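PDB 2VXZ: Pyrsv_gp04 from Pyrobaculum spherical virus, which is of unknown function but probably binds DNA and regulates transcription for this archaeal virus. Local coordinates for residues Ala18-Gly23 / Ala63-Ser68; Lys93-Pro98 / His133-Ile138; Arg99-Ile104 / Ser129-Leu134; Pro142-Lys145 / Thr149-Leu152. All coordinates share one frame; numbering follows the deposited sequence.

Interactions 2, 3 and 4 form one continuous cluster, while interaction 1 stands apart on the other side of the chain's centre, its own centre about 21 to 31 Å from theirs. Interactions 2 and 3, with centres about 6 Å apart, are neighbouring parts of the packing of helix 97-106 and its leading strand against helix 125-139, joined where Leu-135 CD2 meets Leu-100 CD2 at 3.8 Å. The centre of interaction 4 lies about 8 Å from that of interaction 2, and strand 151-152 pairs with strand 94-95. Interactions 3 and 4 are tied by Asn-132, whose OD1 hydrogen-bonds to both Tyr-151 OH and Thr-149 OG1.

Interaction 1 (Ala18-Gly23 / Ala63-Ser68)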
# COMPACT_ATOMS: atom_id res chain seq x y z
N ALA A 18 -7.87 13.17 8.65
CA ALA A 18 -9.10 12.38 8.82
C ALA A 18 -9.07 11.11 7.97
O ALA A 18 -9.43 10.03 8.44
CB ALA A 18 -10.29 13.21 8.46
N LEU A 19 -8.67 11.26 6.71
CA LEU A 19 -8.57 10.13 5.79
C LEU A 19 -7.61 9.06 6.33
O LEU A 19 -7.87 7.87 6.23
CB LEU A 19 -8.10 10.63 4.41
CG LEU A 19 -8.24 9.78 3.16
CD1 LEU A 19 -9.67 9.30 2.97
CD2 LEU A 19 -7.77 10.56 1.91
N LEU A 20 -6.50 9.50 6.93
CA LEU A 20 -5.52 8.58 7.52
C LEU A 20 -5.91 7.94 8.86
O LEU A 20 -5.26 7.00 9.29
CB LEU A 20 -4.17 9.29 7.70
CG LEU A 20 -3.51 9.74 6.40
CD1 LEU A 20 -2.29 10.57 6.73
CD2 LEU A 20 -3.16 8.55 5.50
N ALA A 21 -6.95 8.45 9.52
CA ALA A 21 -7.36 7.90 10.82
C ALA A 21 -7.66 6.41 10.75
O ALA A 21 -7.42 5.69 11.70
CB ALA A 21 -8.58 8.66 11.37
N ASP A 22 -8.18 5.97 9.61
CA ASP A 22 -8.55 4.58 9.40
C ASP A 22 -7.39 3.70 8.90
O ASP A 22 -7.48 2.47 8.94
CB ASP A 22 -9.73 4.50 8.42
CG ASP A 22 -9.77 5.67 7.46
OD1 ASP A 22 -9.55 5.47 6.25
OD2 ASP A 22 -10.03 6.81 7.93
N GLY A 23 -6.32 4.32 8.41
CA GLY A 23 -5.12 3.57 8.05
C GLY A 23 -4.21 4.31 7.09
O GLY A 23 -4.61 5.32 6.52
N ALA A 63 5.25 5.73 -1.78
CA ALA A 63 5.45 6.14 -0.40
C ALA A 63 4.13 5.96 0.34
O ALA A 63 3.07 6.33 -0.15
CB ALA A 63 5.91 7.59 -0.34
N LEU A 64 4.18 5.35 1.52
CA LEU A 64 2.99 5.26 2.36
C LEU A 64 3.00 6.41 3.34
O LEU A 64 4.02 6.67 3.98
CB LEU A 64 2.93 3.93 3.11
CG LEU A 64 2.48 2.73 2.26
CD1 LEU A 64 2.86 1.43 2.94
CD2 LEU A 64 0.99 2.77 2.00
N VAL A 65 1.86 7.09 3.45
CA VAL A 65 1.67 8.18 4.42
C VAL A 65 0.95 7.61 5.63
O VAL A 65 -0.13 7.04 5.49
CB VAL A 65 0.88 9.34 3.82
CG1 VAL A 65 0.74 10.50 4.81
CG2 VAL A 65 1.53 9.78 2.54
N CYS A 66 1.57 7.76 6.81
CA CYS A 66 1.09 7.13 8.04
C CYS A 66 1.05 8.14 9.18
O CYS A 66 1.90 9.03 9.24
CB CYS A 66 2.03 5.96 8.41
SG CYS A 66 2.74 5.02 7.02
N LEU A 67 0.10 7.99 10.10
CA LEU A 67 0.05 8.85 11.30
C LEU A 67 1.18 8.52 12.28
O LEU A 67 1.56 9.35 13.11
CB LEU A 67 -1.29 8.70 12.03
CG LEU A 67 -2.55 9.11 11.27
CD1 LEU A 67 -3.77 8.83 12.16
CD2 LEU A 67 -2.49 10.57 10.83
N SER A 68 1.69 7.30 12.21
CA SER A 68 2.75 6.85 13.09
C SER A 68 3.38 5.59 12.53
O SER A 68 2.79 4.93 11.66
CB SER A 68 2.20 6.56 14.48
OG SER A 68 1.33 5.44 14.46
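Leu-20, near the end of helix 7-20, packs against Val-65 and Leu-67 where strand 62-66 runs out. The order of elements here, three helices followed by a two-stranded hairpin, with strand 25-26 added at the hairpin's edge, is consistent with a winged-helix fold, in which this contact would join the first helix to the second strand of the wing.

Apolar contacts carry most of it. Leu-20 has its CG anti to the carbonyl carbon (chi1 -63°), which turns the branched end toward the strand. CD1 meets Val-65 CG1 at 3.6 Å, the two side chains crossing at about a right angle. Leu-67 takes the other end of the leucine: its CD2 lies 3.8 Å from Leu-20 CB. Val-54 touches both Leu-20 and Val-65. The second methyl of Leu-20, CD2, packs instead against a carbonyl, 3.4 Å from Val-65 O.

The polar links run through residues outside the pair. Gln-71 spans the contact with its amide, NE2 bonding to Leu-20 O and OE1 to Leu-67 N, which ties the chain at the end of the helix to the residue just after the strand. Val-65 pairs by backbone with Lys-25, whose amino group bonds to the carbonyls of Leu-19 and Gly-23 and forms a salt bridge with Asp-22.

A covalent link reinforces the join, since Cys-66 forms a disulfide with Cys-24, the residue directly after the turn Leu-20 to Gly-23.

On the turn itself, the second methyl of Leu-67 does the touching: CD1 lies 3.7 Å from Leu-20 O and 3.9 Å from Ala-21 CA.

Interaction 2 (Lys93-Pro98 / His133-Ile138)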
# COMPACT_ATOMS: atom_id res chain seq x y z
N LYS A 93 1.96 -22.96 -3.76
CA LYS A 93 3.34 -23.31 -3.48
C LYS A 93 4.29 -22.24 -4.04
O LYS A 93 5.47 -22.21 -3.70
CB LYS A 93 3.66 -24.68 -4.06
CG LYS A 93 2.68 -25.78 -3.61
CD LYS A 93 2.61 -25.88 -2.09
CE LYS A 93 1.64 -26.96 -1.59
NZ LYS A 93 0.34 -26.95 -2.34
N PHE A 94 3.75 -21.36 -4.87
CA PHE A 94 4.53 -20.24 -5.39
C PHE A 94 3.58 -19.09 -5.67
O PHE A 94 2.37 -19.31 -5.81
CB PHE A 94 5.26 -20.63 -6.68
CG PHE A 94 4.34 -20.94 -7.83
CD1 PHE A 94 3.99 -19.96 -8.73
CD2 PHE A 94 3.81 -22.21 -7.98
CE1 PHE A 94 3.13 -20.24 -9.78
CE2 PHE A 94 2.95 -22.50 -9.01
CZ PHE A 94 2.61 -21.51 -9.93
N ILE A 95 4.13 -17.88 -5.76
CA ILE A 95 3.32 -16.69 -6.00
C ILE A 95 4.17 -15.62 -6.70
O ILE A 95 5.38 -15.55 -6.51
CB ILE A 95 2.70 -16.16 -4.68
CG1 ILE A 95 1.62 -15.11 -4.97
CG2 ILE A 95 3.77 -15.63 -3.76
CD1 ILE A 95 0.61 -14.97 -3.87
N SER A 96 3.51 -14.83 -7.54
CA SER A 96 4.12 -13.77 -8.31
C SER A 96 3.25 -12.51 -8.16
O SER A 96 2.09 -12.61 -7.78
CB SER A 96 4.21 -14.15 -9.78
OG SER A 96 2.92 -14.27 -10.38
N PRO A 97 3.81 -11.33 -8.45
CA PRO A 97 2.98 -10.12 -8.31
C PRO A 97 1.68 -10.13 -9.13
O PRO A 97 0.64 -9.73 -8.60
CB PRO A 97 3.95 -9.00 -8.71
CG PRO A 97 5.32 -9.57 -8.41
CD PRO A 97 5.20 -11.01 -8.81
N PRO A 98 1.72 -10.57 -10.41
CA PRO A 98 0.47 -10.60 -11.16
C PRO A 98 -0.53 -11.59 -10.59
O PRO A 98 -1.71 -11.31 -10.56
CB PRO A 98 0.92 -11.05 -12.56
CG PRO A 98 2.34 -10.72 -12.63
CD PRO A 98 2.86 -10.95 -11.27
N HIS A 133 7.11 -5.76 -3.74
CA HIS A 133 7.78 -5.36 -2.51
C HIS A 133 7.19 -6.10 -1.31
O HIS A 133 7.93 -6.57 -0.43
CB HIS A 133 7.66 -3.85 -2.32
CG HIS A 133 8.47 -3.35 -1.17
ND1 HIS A 133 9.83 -3.13 -1.25
CD2 HIS A 133 8.12 -3.04 0.10
CE1 HIS A 133 10.27 -2.70 -0.09
NE2 HIS A 133 9.25 -2.65 0.75
N LEU A 134 5.87 -6.22 -1.29
CA LEU A 134 5.15 -6.94 -0.23
C LEU A 134 5.55 -8.41 -0.23
O LEU A 134 5.81 -9.00 0.83
CB LEU A 134 3.63 -6.79 -0.43
CG LEU A 134 2.69 -7.41 0.61
CD1 LEU A 134 3.01 -6.96 2.04
CD2 LEU A 134 1.22 -7.12 0.27
N LEU A 135 5.58 -9.02 -1.41
CA LEU A 135 5.93 -10.44 -1.49
C LEU A 135 7.36 -10.67 -1.01
O LEU A 135 7.66 -11.65 -0.32
CB LEU A 135 5.75 -10.99 -2.91
CG LEU A 135 4.32 -11.20 -3.38
CD1 LEU A 135 4.27 -11.55 -4.86
CD2 LEU A 135 3.61 -12.28 -2.58
N LYS A 136 8.26 -9.76 -1.35
CA LYS A 136 9.65 -9.91 -0.94
C LYS A 136 9.79 -9.79 0.58
O LYS A 136 10.66 -10.43 1.20
CB LYS A 136 10.48 -8.86 -1.67
CG LYS A 136 11.91 -9.22 -1.92
CD LYS A 136 12.53 -8.20 -2.85
CE LYS A 136 13.25 -8.86 -4.00
NZ LYS A 136 13.98 -7.87 -4.84
N MSE A 137 8.95 -8.96 1.19
CA MSE A 137 8.95 -8.80 2.65
C MSE A 137 8.51 -10.07 3.37
O MSE A 137 8.98 -10.37 4.46
CB MSE A 137 8.05 -7.66 3.09
CG MSE A 137 8.58 -6.32 2.73
SE MSE A 137 7.30 -4.94 3.23
CE MSE A 137 6.65 -5.72 4.83
N ILE A 138 7.60 -10.82 2.73
CA ILE A 138 7.03 -12.02 3.32
C ILE A 138 7.88 -13.27 3.08
O ILE A 138 8.08 -14.08 3.99
CB ILE A 138 5.60 -12.27 2.79
CG1 ILE A 138 4.68 -11.08 3.08
CG2 ILE A 138 5.04 -13.55 3.39
CD1 ILE A 138 3.36 -11.12 2.33
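Ile-95 and Pro-97 both pack on Leu-135, the one residue of helix 125-139 through which segment 133-138 makes this contact. Ile-95 comes first along the chain. Its CG1 is anti to the backbone N (chi1 -168°), leaving the short branch CG2 to face the helix, and CG2 meets Leu-135 CD2 at 3.6 Å. Around this isoleucine, Leu-100, Val-87 and Tyr-139 add further apolar contacts, while its backbone pairs with Tyr-151 in the little sheet of strands 94-95 and 151-152.

Ser-96 follows with its CB turned from the helix, and only its backbone takes part: Leu-135 CD1 sits 3.6 Å from Ser-96 C. The hydroxyl has other work. OG caps the start of helix 97-106 through a weak bond to Arg-99 N, and its stronger partner is Glu-148 OE2.

Pro-97 then opens that helix. Its N lies 3.6 Å from the same Leu-135 CD1, and its ring carbon CD 4.1 Å from it, so one methyl rests against the peptide and the proline ring together while the other reaches Ile-95. Leu-128 and Asn-132 of helix 125-139 also touch the proline. All four residues of the contact are buried.

The arrangement is that of a short strand turning directly into a helix, with a serine N-cap followed by proline in the first turn, a common helix start, here packed on a second helix within the PSV transcriptional-regulator domain, a member of the helix-turn-helix clan.

Interaction 3 (Arg99-Ile104 / Ser129-Leu134); sequences RLHDLI and SFLNHL
Leu-131 places its CG anti to its own carbonyl carbon (chi1 -68°), which extends the side chain toward helix 97-106, where Leu-100, with its CG anti to the backbone N (chi1 177°), meets one of the methyls, CD2. The two leucines cross at a slant, with Leu-131 CD2 3.9 Å from Leu-100 CD2; the latter methyl also touches the CB of Leu-131. Ile-104, one turn further on, approaches tip to tip: its CD1 stops 3.7 Å from Leu-131 CD2, so that one methyl of Leu-131 is shared by two partners.

The other methyl, CD1, goes to His-101. It lies 3.7 Å from His-101 CB and reaches the edge of the imidazole, near its plane, at CD2. Leu-131 thus fits between Leu-100, His-101 and Ile-104, with the carbonyl of Pro-97 also near its CD1. Both segments belong to the family's transcriptional-regulator domain, and the axes of 99-104 and 129-134 stand nearly perpendicular, at 101° between their directions, with a closest approach of 10.2 Å.

The imidazole is held at both nitrogens by polar partners from the chain between the two segments: NE2 hydrogen-bonds to the carbonyl of Ile-120 and ND1 to Arg-123 NE. These bonds probably fix the ring's rotation in a buried setting. Arg-123 also forms a salt bridge with Asp-102. Helix 69-89 packs nearby, with Leu-86 touching Ile-104 and Val-83 touching Leu-134.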
# COMPACT_ATOMS: atom_id res chain seq x y z
N ARG A 99 -0.05 -12.74 -10.15
CA ARG A 99 -0.97 -13.72 -9.55
C ARG A 99 -1.60 -13.20 -8.26
O ARG A 99 -2.78 -13.41 -8.00
CB ARG A 99 -0.25 -15.05 -9.32
CG ARG A 99 -0.10 -15.82 -10.62
CD ARG A 99 0.67 -17.10 -10.43
NE ARG A 99 -0.03 -18.09 -9.59
CZ ARG A 99 -0.64 -19.19 -10.04
NH1 ARG A 99 -0.70 -19.47 -11.34
NH2 ARG A 99 -1.20 -20.02 -9.17
N LEU A 100 -0.81 -12.51 -7.46
CA LEU A 100 -1.31 -11.91 -6.23
C LEU A 100 -2.31 -10.82 -6.56
O LEU A 100 -3.36 -10.74 -5.94
CB LEU A 100 -0.17 -11.37 -5.38
CG LEU A 100 -0.60 -10.66 -4.09
CD1 LEU A 100 -1.40 -11.60 -3.18
CD2 LEU A 100 0.62 -10.08 -3.36
N HIS A 101 -1.98 -9.97 -7.54
CA HIS A 101 -2.95 -8.96 -7.96
C HIS A 101 -4.28 -9.60 -8.33
O HIS A 101 -5.36 -9.14 -7.89
CB HIS A 101 -2.45 -8.11 -9.13
CG HIS A 101 -3.37 -6.98 -9.47
ND1 HIS A 101 -4.15 -6.96 -10.61
CD2 HIS A 101 -3.66 -5.84 -8.79
CE1 HIS A 101 -4.86 -5.85 -10.63
NE2 HIS A 101 -4.59 -5.15 -9.54
N ASP A 102 -4.22 -10.67 -9.11
CA ASP A 102 -5.43 -11.33 -9.56
C ASP A 102 -6.21 -11.91 -8.38
O ASP A 102 -7.43 -11.78 -8.33
CB ASP A 102 -5.11 -12.44 -10.55
CG ASP A 102 -6.22 -12.66 -11.56
OD1 ASP A 102 -6.59 -11.71 -12.28
OD2 ASP A 102 -6.72 -13.79 -11.64
N LEU A 103 -5.51 -12.51 -7.41
CA LEU A 103 -6.22 -13.05 -6.24
C LEU A 103 -6.87 -11.94 -5.41
O LEU A 103 -7.97 -12.11 -4.87
CB LEU A 103 -5.31 -13.90 -5.35
CG LEU A 103 -4.84 -15.23 -5.95
CD1 LEU A 103 -3.76 -15.81 -5.08
CD2 LEU A 103 -6.03 -16.20 -6.09
N ILE A 104 -6.19 -10.81 -5.30
CA ILE A 104 -6.72 -9.67 -4.54
C ILE A 104 -7.98 -9.12 -5.19
O ILE A 104 -8.98 -8.99 -4.53
CB ILE A 104 -5.68 -8.57 -4.38
CG1 ILE A 104 -4.58 -9.01 -3.42
CG2 ILE A 104 -6.30 -7.28 -3.88
CD1 ILE A 104 -3.33 -8.08 -3.48
N SER A 129 4.84 -3.40 -8.78
CA SER A 129 6.03 -3.09 -8.00
C SER A 129 5.71 -3.07 -6.50
O SER A 129 6.48 -3.56 -5.67
CB SER A 129 6.60 -1.74 -8.45
OG SER A 129 7.81 -1.42 -7.78
N PHE A 130 4.55 -2.51 -6.15
CA PHE A 130 4.08 -2.46 -4.77
C PHE A 130 3.88 -3.88 -4.23
O PHE A 130 4.36 -4.23 -3.16
CB PHE A 130 2.76 -1.68 -4.70
CG PHE A 130 2.12 -1.65 -3.34
CD1 PHE A 130 2.46 -0.65 -2.43
CD2 PHE A 130 1.17 -2.58 -2.97
CE1 PHE A 130 1.86 -0.60 -1.17
CE2 PHE A 130 0.57 -2.53 -1.74
CZ PHE A 130 0.92 -1.55 -0.83
N LEU A 131 3.14 -4.70 -4.98
CA LEU A 131 2.88 -6.08 -4.55
C LEU A 131 4.17 -6.95 -4.54
O LEU A 131 4.31 -7.86 -3.71
CB LEU A 131 1.82 -6.71 -5.46
CG LEU A 131 0.42 -6.11 -5.30
CD1 LEU A 131 -0.51 -6.71 -6.33
CD2 LEU A 131 -0.14 -6.32 -3.91
N ASN A 132 5.09 -6.66 -5.46
CA ASN A 132 6.40 -7.32 -5.46
C ASN A 132 7.15 -7.02 -4.17
O ASN A 132 7.75 -7.90 -3.57
CB ASN A 132 7.24 -6.86 -6.65
CG ASN A 132 8.52 -7.64 -6.79
OD1 ASN A 132 8.48 -8.85 -6.94
ND2 ASN A 132 9.67 -6.95 -6.76
N HIS A 133 7.11 -5.76 -3.74
CA HIS A 133 7.78 -5.36 -2.51
C HIS A 133 7.19 -6.10 -1.31
O HIS A 133 7.93 -6.57 -0.43
CB HIS A 133 7.66 -3.85 -2.32
CG HIS A 133 8.47 -3.35 -1.17
ND1 HIS A 133 9.83 -3.13 -1.25
CD2 HIS A 133 8.12 -3.04 0.10
CE1 HIS A 133 10.27 -2.70 -0.09
NE2 HIS A 133 9.25 -2.65 0.75
N LEU A 134 5.87 -6.22 -1.29
CA LEU A 134 5.15 -6.94 -0.23
C LEU A 134 5.55 -8.41 -0.23
O LEU A 134 5.81 -9.00 0.83
CB LEU A 134 3.63 -6.79 -0.43
CG LEU A 134 2.69 -7.41 0.61
CD1 LEU A 134 3.01 -6.96 2.04
CD2 LEU A 134 1.22 -7.12 0.27

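Interaction 4 (Pro142-Lys145 / Thr149-Leu152); sequences PYVK and TVYL
Val-144 and Val-150 pair through their backbones in both directions. Val-150 N donates to Val-144 O at 3.0 Å, and Val-144 N donates to Val-150 O at 3.2 Å in a nearly straight bond (171° at the hydrogen) that uses a carbonyl lone pair. Tyr-143 N reaches the same oxygen at 2.8 Å, but the bond is bent to 127° and weak. Two consecutive residues, Tyr-143 and Val-144, therefore face Val-150: a classic beta bulge at a single antiparallel hydrogen-bonded bridge. Thr-149 adds a CA-H...O contact to Val-144 O. Within segment 142-145, Lys-145 NZ folds back to Pro-142 O at 2.6 Å, lying in the carbonyl plane.

Apolar contacts flank the bulge. The two valines run side by side, pointing the same way, with CB to CB at 3.8 Å. Tyr-143 CB meets Leu-152 CG at 3.9 Å, while its phenol end leads away.

The aromatic contact is a CH-pi one. Tyr-151 has CG anti to the carbonyl carbon (chi1 -66°), bringing the ring alongside Pro-142, whose CB stands over one face, 3.8 Å from the ring centroid. Leu-135 and Tyr-139 of helix 125-139 also touch the tyrosine. Its OH and Thr-149 OG1 share Asn-132 OD1, tying the second arm of this turn to that helix.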
# COMPACT_ATOMS: atom_id res chain seq x y z
N PRO A 142 13.20 -13.56 -4.52
CA PRO A 142 12.49 -14.52 -5.36
C PRO A 142 13.37 -15.62 -5.94
O PRO A 142 14.58 -15.44 -6.12
CB PRO A 142 11.95 -13.65 -6.49
CG PRO A 142 12.87 -12.52 -6.58
CD PRO A 142 13.31 -12.24 -5.17
N TYR A 143 12.73 -16.76 -6.22
CA TYR A 143 13.39 -17.87 -6.89
C TYR A 143 13.63 -17.57 -8.38
O TYR A 143 14.71 -17.86 -8.91
CB TYR A 143 12.53 -19.12 -6.73
CG TYR A 143 13.08 -20.35 -7.38
CD1 TYR A 143 14.36 -20.82 -7.07
CD2 TYR A 143 12.31 -21.08 -8.28
CE1 TYR A 143 14.86 -21.96 -7.67
CE2 TYR A 143 12.80 -22.22 -8.88
CZ TYR A 143 14.07 -22.66 -8.58
OH TYR A 143 14.57 -23.81 -9.17
N VAL A 144 12.62 -17.00 -9.03
CA VAL A 144 12.72 -16.58 -10.42
C VAL A 144 12.73 -15.06 -10.41
O VAL A 144 11.82 -14.42 -9.86
CB VAL A 144 11.53 -17.12 -11.29
CG1 VAL A 144 11.66 -16.71 -12.75
CG2 VAL A 144 11.44 -18.66 -11.17
N LYS A 145 13.76 -14.47 -11.02
CA LYS A 145 14.03 -13.04 -10.89
C LYS A 145 13.69 -12.22 -12.13
O LYS A 145 13.37 -11.03 -12.01
CB LYS A 145 15.50 -12.83 -10.51
CG LYS A 145 15.84 -13.18 -9.04
CD LYS A 145 17.23 -13.82 -8.90
CE LYS A 145 17.79 -13.69 -7.48
NZ LYS A 145 16.80 -14.03 -6.40
N THR A 149 8.54 -12.12 -11.43
CA THR A 149 9.19 -12.65 -10.24
C THR A 149 8.32 -13.75 -9.67
O THR A 149 7.11 -13.62 -9.63
CB THR A 149 9.39 -11.58 -9.13
OG1 THR A 149 8.23 -10.74 -9.03
CG2 THR A 149 10.61 -10.74 -9.42
N VAL A 150 8.94 -14.84 -9.26
CA VAL A 150 8.24 -15.94 -8.63
C VAL A 150 8.87 -16.27 -7.28
O VAL A 150 10.08 -16.49 -7.18
CB VAL A 150 8.20 -17.20 -9.54
CG1 VAL A 150 7.39 -18.29 -8.87
CG2 VAL A 150 7.60 -16.84 -10.90
N TYR A 151 8.03 -16.28 -6.24
CA TYR A 151 8.42 -16.49 -4.85
C TYR A 151 7.93 -17.86 -4.41
O TYR A 151 6.82 -18.24 -4.73
CB TYR A 151 7.77 -15.42 -3.95
CG TYR A 151 8.30 -14.04 -4.24
CD1 TYR A 151 9.41 -13.55 -3.55
CD2 TYR A 151 7.77 -13.25 -5.26
CE1 TYR A 151 9.94 -12.29 -3.85
CE2 TYR A 151 8.31 -11.99 -5.57
CZ TYR A 151 9.39 -11.52 -4.85
OH TYR A 151 9.94 -10.29 -5.16
N LEU A 152 8.76 -18.58 -3.66
CA LEU A 152 8.39 -19.88 -3.11
C LEU A 152 7.73 -19.62 -1.76
O LEU A 152 8.35 -19.02 -0.88
CB LEU A 152 9.62 -20.77 -2.93
CG LEU A 152 10.40 -21.09 -4.19
CD1 LEU A 152 11.68 -21.86 -3.85
CD2 LEU A 152 9.52 -21.89 -5.16